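Sensor histidine kinase DcuS (Escherichia coli, PDB 3BY8) senses C4-dicarboxylates such as fumarate and malate through its periplasmic domain and phosphorylates the response regulator DcuR to control anaerobic fumarate respiration genes. Local coordinates at residues Ala17-Arg22 / Arg108-Pro112. Residues are numbered along the deposited sequence; the frame is centred on the assembly and turned at random.
Sequences ALAVAR and RVFTP. With LMR ((2S)-2-hydroxybutanedioic acid), chain B.
Helical Ala17-Arg22 (phi/psi near -63/-41; Ala21 N to Ala17 O 3.0 Å, Arg22 N to Leu18 O 2.8 Å) packs on β-strand Arg108-Pro112 (phi -124 to -144, psi 140 to 155 over Arg108-Thr111). The axes approach to 8.0 Å and run roughly parallel, N-to-C directions 31° apart (signed crossing angle -31°). CA register pairs Leu18 with Val109 (6.1 Å) and Arg22 with Thr111 (6.3 Å). Arg108 points its CA-to-CB bond away from the helix; its NH1 donates to the malate hydroxyl O2 at 2.9 Å, and its NE forms a salt bridge with Asp85. Val109 (chi1 m) turns toward the helix: its CG2 lies 3.7 Å from Ala17 CB, and its CB 3.8 Å from Leu18 CG. Leu18 starts sideways, but chi1 -99°, between wells, with chi2 t brings its end nearer. Such alternation, ordinary for a β-strand, here separates the sheet face covered by helix 8-25 from the ligand-pocket face of the periplasmic single Cache domain. The CA-to-CB bond of Phe110 points away, although its carbonyl O remains 3.9 Å from Leu18 CD2. Thr111 returns toward the helix with chi1 t, putting CG2 3.8 Å from Ala21 CB and 3.6 Å from Ala21 O; its OG1 hydrogen-bonds Glu94, which also forms a salt bridge with Arg22.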
ATOM      1  N   ALA A  17      -1.704  10.050   0.649  1.00 11.99           N
ATOM      2  CA  ALA A  17      -1.505   8.621   0.393  1.00 12.03           C
ATOM      3  C   ALA A  17      -1.712   7.843   1.705  1.00 11.75           C
ATOM      4  O   ALA A  17      -2.334   6.772   1.679  1.00  9.93           O
ATOM      5  CB  ALA A  17      -0.109   8.399  -0.144  1.00 12.01           C
ATOM      6  N   LEU A  18      -1.210   8.358   2.830  1.00 10.11           N
ATOM      7  CA  LEU A  18      -1.417   7.686   4.103  1.00 12.79           C
ATOM      8  C   LEU A  18      -2.904   7.631   4.488  1.00 11.43           C
ATOM      9  O   LEU A  18      -3.362   6.643   5.058  1.00 12.16           O
ATOM     10  CB  LEU A  18      -0.599   8.348   5.218  1.00 14.80           C
ATOM     11  CG  LEU A  18       0.721   7.662   5.586  1.00 20.47           C
ATOM     12  CD1 LEU A  18       1.407   8.520   6.637  1.00 22.07           C
ATOM     13  CD2 LEU A  18       0.467   6.218   6.107  1.00 19.13           C
ATOM     14  N   ALA A  19      -3.660   8.684   4.163  1.00 12.44           N
ATOM     15  CA  ALA A  19      -5.086   8.700   4.486  1.00 12.70           C
ATOM     16  C   ALA A  19      -5.781   7.588   3.697  1.00 10.79           C
ATOM     17  O   ALA A  19      -6.641   6.878   4.227  1.00 11.43           O
ATOM     18  CB  ALA A  19      -5.676  10.057   4.135  1.00 12.63           C
ATOM     19  N   VAL A  20      -5.415   7.410   2.435  1.00  9.27           N
ATOM     20  CA  VAL A  20      -5.971   6.312   1.650  1.00  9.21           C
ATOM     21  C   VAL A  20      -5.588   4.962   2.275  1.00 10.35           C
ATOM     22  O   VAL A  20      -6.440   4.091   2.444  1.00 11.90           O
ATOM     23  CB  VAL A  20      -5.470   6.362   0.175  1.00  9.74           C
ATOM     24  CG1 VAL A  20      -5.966   5.169  -0.633  1.00  9.80           C
ATOM     25  CG2 VAL A  20      -5.914   7.706  -0.475  1.00 10.74           C
ATOM     26  N   ALA A  21      -4.316   4.809   2.651  1.00 10.66           N
ATOM     27  CA  ALA A  21      -3.857   3.540   3.209  1.00 10.99           C
ATOM     28  C   ALA A  21      -4.572   3.208   4.503  1.00  9.90           C
ATOM     29  O   ALA A  21      -5.002   2.080   4.704  1.00 10.41           O
ATOM     30  CB  ALA A  21      -2.371   3.634   3.432  1.00 11.61           C
ATOM     31  N   ARG A  22      -4.733   4.201   5.370  1.00 10.61           N
ATOM     32  CA  ARG A  22      -5.397   4.013   6.654  1.00  9.88           C
ATOM     33  C   ARG A  22      -6.856   3.638   6.440  1.00 12.19           C
ATOM     34  O   ARG A  22      -7.402   2.779   7.122  1.00 12.49           O
ATOM     35  CB  ARG A  22      -5.317   5.296   7.486  1.00 12.11           C
ATOM     36  CG  ARG A  22      -3.911   5.596   7.994  1.00 12.77           C
ATOM     37  CD  ARG A  22      -3.896   7.014   8.564  1.00 15.65           C
ATOM     38  NE  ARG A  22      -2.624   7.328   9.190  1.00 15.05           N
ATOM     39  CZ  ARG A  22      -2.357   8.473   9.812  1.00 20.31           C
ATOM     40  NH1 ARG A  22      -3.288   9.427   9.896  1.00 20.49           N
ATOM     41  NH2 ARG A  22      -1.155   8.672  10.353  1.00 18.59           N
ATOM     42  N   ARG A 108       6.674   6.260  -1.124  1.00 11.93           N
ATOM     43  CA  ARG A 108       5.845   5.170  -0.627  1.00 11.54           C
ATOM     44  C   ARG A 108       5.511   5.302   0.836  1.00  9.58           C
ATOM     45  O   ARG A 108       6.329   5.701   1.640  1.00 12.22           O
ATOM     46  CB  ARG A 108       6.631   3.874  -0.873  1.00 10.31           C
ATOM     47  CG  ARG A 108       6.935   3.648  -2.351  1.00 10.62           C
ATOM     48  CD  ARG A 108       8.330   3.026  -2.620  1.00 10.62           C
ATOM     49  NE  ARG A 108       8.576   1.742  -1.946  1.00  9.62           N
ATOM     50  CZ  ARG A 108       8.469   0.554  -2.517  1.00  9.13           C
ATOM     51  NH1 ARG A 108       8.099   0.413  -3.787  1.00 11.42           N
ATOM     52  NH2 ARG A 108       8.823  -0.525  -1.820  1.00 10.91           N
ATOM     53  N   VAL A 109       4.272   4.951   1.172  1.00 11.05           N
ATOM     54  CA  VAL A 109       3.800   4.996   2.542  1.00 10.75           C
ATOM     55  C   VAL A 109       3.226   3.636   2.937  1.00  9.65           C
ATOM     56  O   VAL A 109       2.747   2.844   2.092  1.00  9.98           O
ATOM     57  CB  VAL A 109       2.730   6.126   2.771  1.00 11.92           C
ATOM     58  CG1 VAL A 109       3.322   7.466   2.279  1.00 14.01           C
ATOM     59  CG2 VAL A 109       1.403   5.821   2.071  1.00 11.64           C
ATOM     60  N   PHE A 110       3.248   3.405   4.247  1.00  9.40           N
ATOM     61  CA  PHE A 110       2.848   2.092   4.769  1.00  8.10           C
ATOM     62  C   PHE A 110       2.120   2.251   6.074  1.00 10.29           C
ATOM     63  O   PHE A 110       2.521   3.054   6.921  1.00 12.10           O
ATOM     64  CB  PHE A 110       4.111   1.229   5.083  1.00  9.42           C
ATOM     65  CG  PHE A 110       4.999   0.994   3.907  1.00  8.44           C
ATOM     66  CD1 PHE A 110       5.888   1.993   3.475  1.00 10.23           C
ATOM     67  CD2 PHE A 110       4.962  -0.220   3.218  1.00  9.34           C
ATOM     68  CE1 PHE A 110       6.724   1.766   2.364  1.00 11.13           C
ATOM     69  CE2 PHE A 110       5.790  -0.440   2.127  1.00  9.29           C
ATOM     70  CZ  PHE A 110       6.678   0.554   1.696  1.00  9.20           C
ATOM     71  N   THR A 111       1.062   1.466   6.262  1.00  9.25           N
ATOM     72  CA  THR A 111       0.348   1.478   7.534  1.00  9.74           C
ATOM     73  C   THR A 111      -0.110   0.045   7.869  1.00  9.71           C
ATOM     74  O   THR A 111      -0.434  -0.741   6.983  1.00 10.31           O
ATOM     75  CB  THR A 111      -0.853   2.489   7.504  1.00  8.91           C
ATOM     76  OG1 THR A 111      -1.237   2.805   8.850  1.00 11.28           O
ATOM     77  CG2 THR A 111      -2.071   1.899   6.760  1.00 11.70           C
ATOM     78  N   PRO A 112      -0.136  -0.311   9.166  1.00  9.92           N
ATOM     79  CA  PRO A 112      -0.558  -1.664   9.532  1.00 11.13           C
ATOM     80  C   PRO A 112      -2.054  -1.924   9.442  1.00 12.44           C
ATOM     81  O   PRO A 112      -2.858  -0.973   9.573  1.00 13.79           O
ATOM     82  CB  PRO A 112      -0.011  -1.843  10.963  1.00 13.44           C
ATOM     83  CG  PRO A 112       0.083  -0.437  11.494  1.00 16.05           C
ATOM     84  CD  PRO A 112       0.405   0.449  10.309  1.00 13.13           C
TER
HETATM   85  C1  LMR B   1       5.909  -4.103  -4.317  1.00 14.13           C
HETATM   86  O1A LMR B   1       4.780  -4.424  -4.585  1.00 13.75           O
HETATM   87  O1B LMR B   1       6.820  -4.958  -4.314  1.00 14.45           O
HETATM   88  C2  LMR B   1       6.232  -2.642  -4.372  1.00 13.78           C
HETATM   89  O2  LMR B   1       7.702  -2.404  -4.258  1.00 13.56           O
HETATM   90  C3  LMR B   1       5.547  -1.912  -5.543  1.00 13.25           C
HETATM   91  C4  LMR B   1       6.381  -2.103  -6.825  1.00 12.93           C
HETATM   92  O4A LMR B   1       6.386  -3.205  -7.373  1.00 14.28           O
HETATM   93  O4B LMR B   1       7.098  -1.153  -7.255  1.00 12.91           O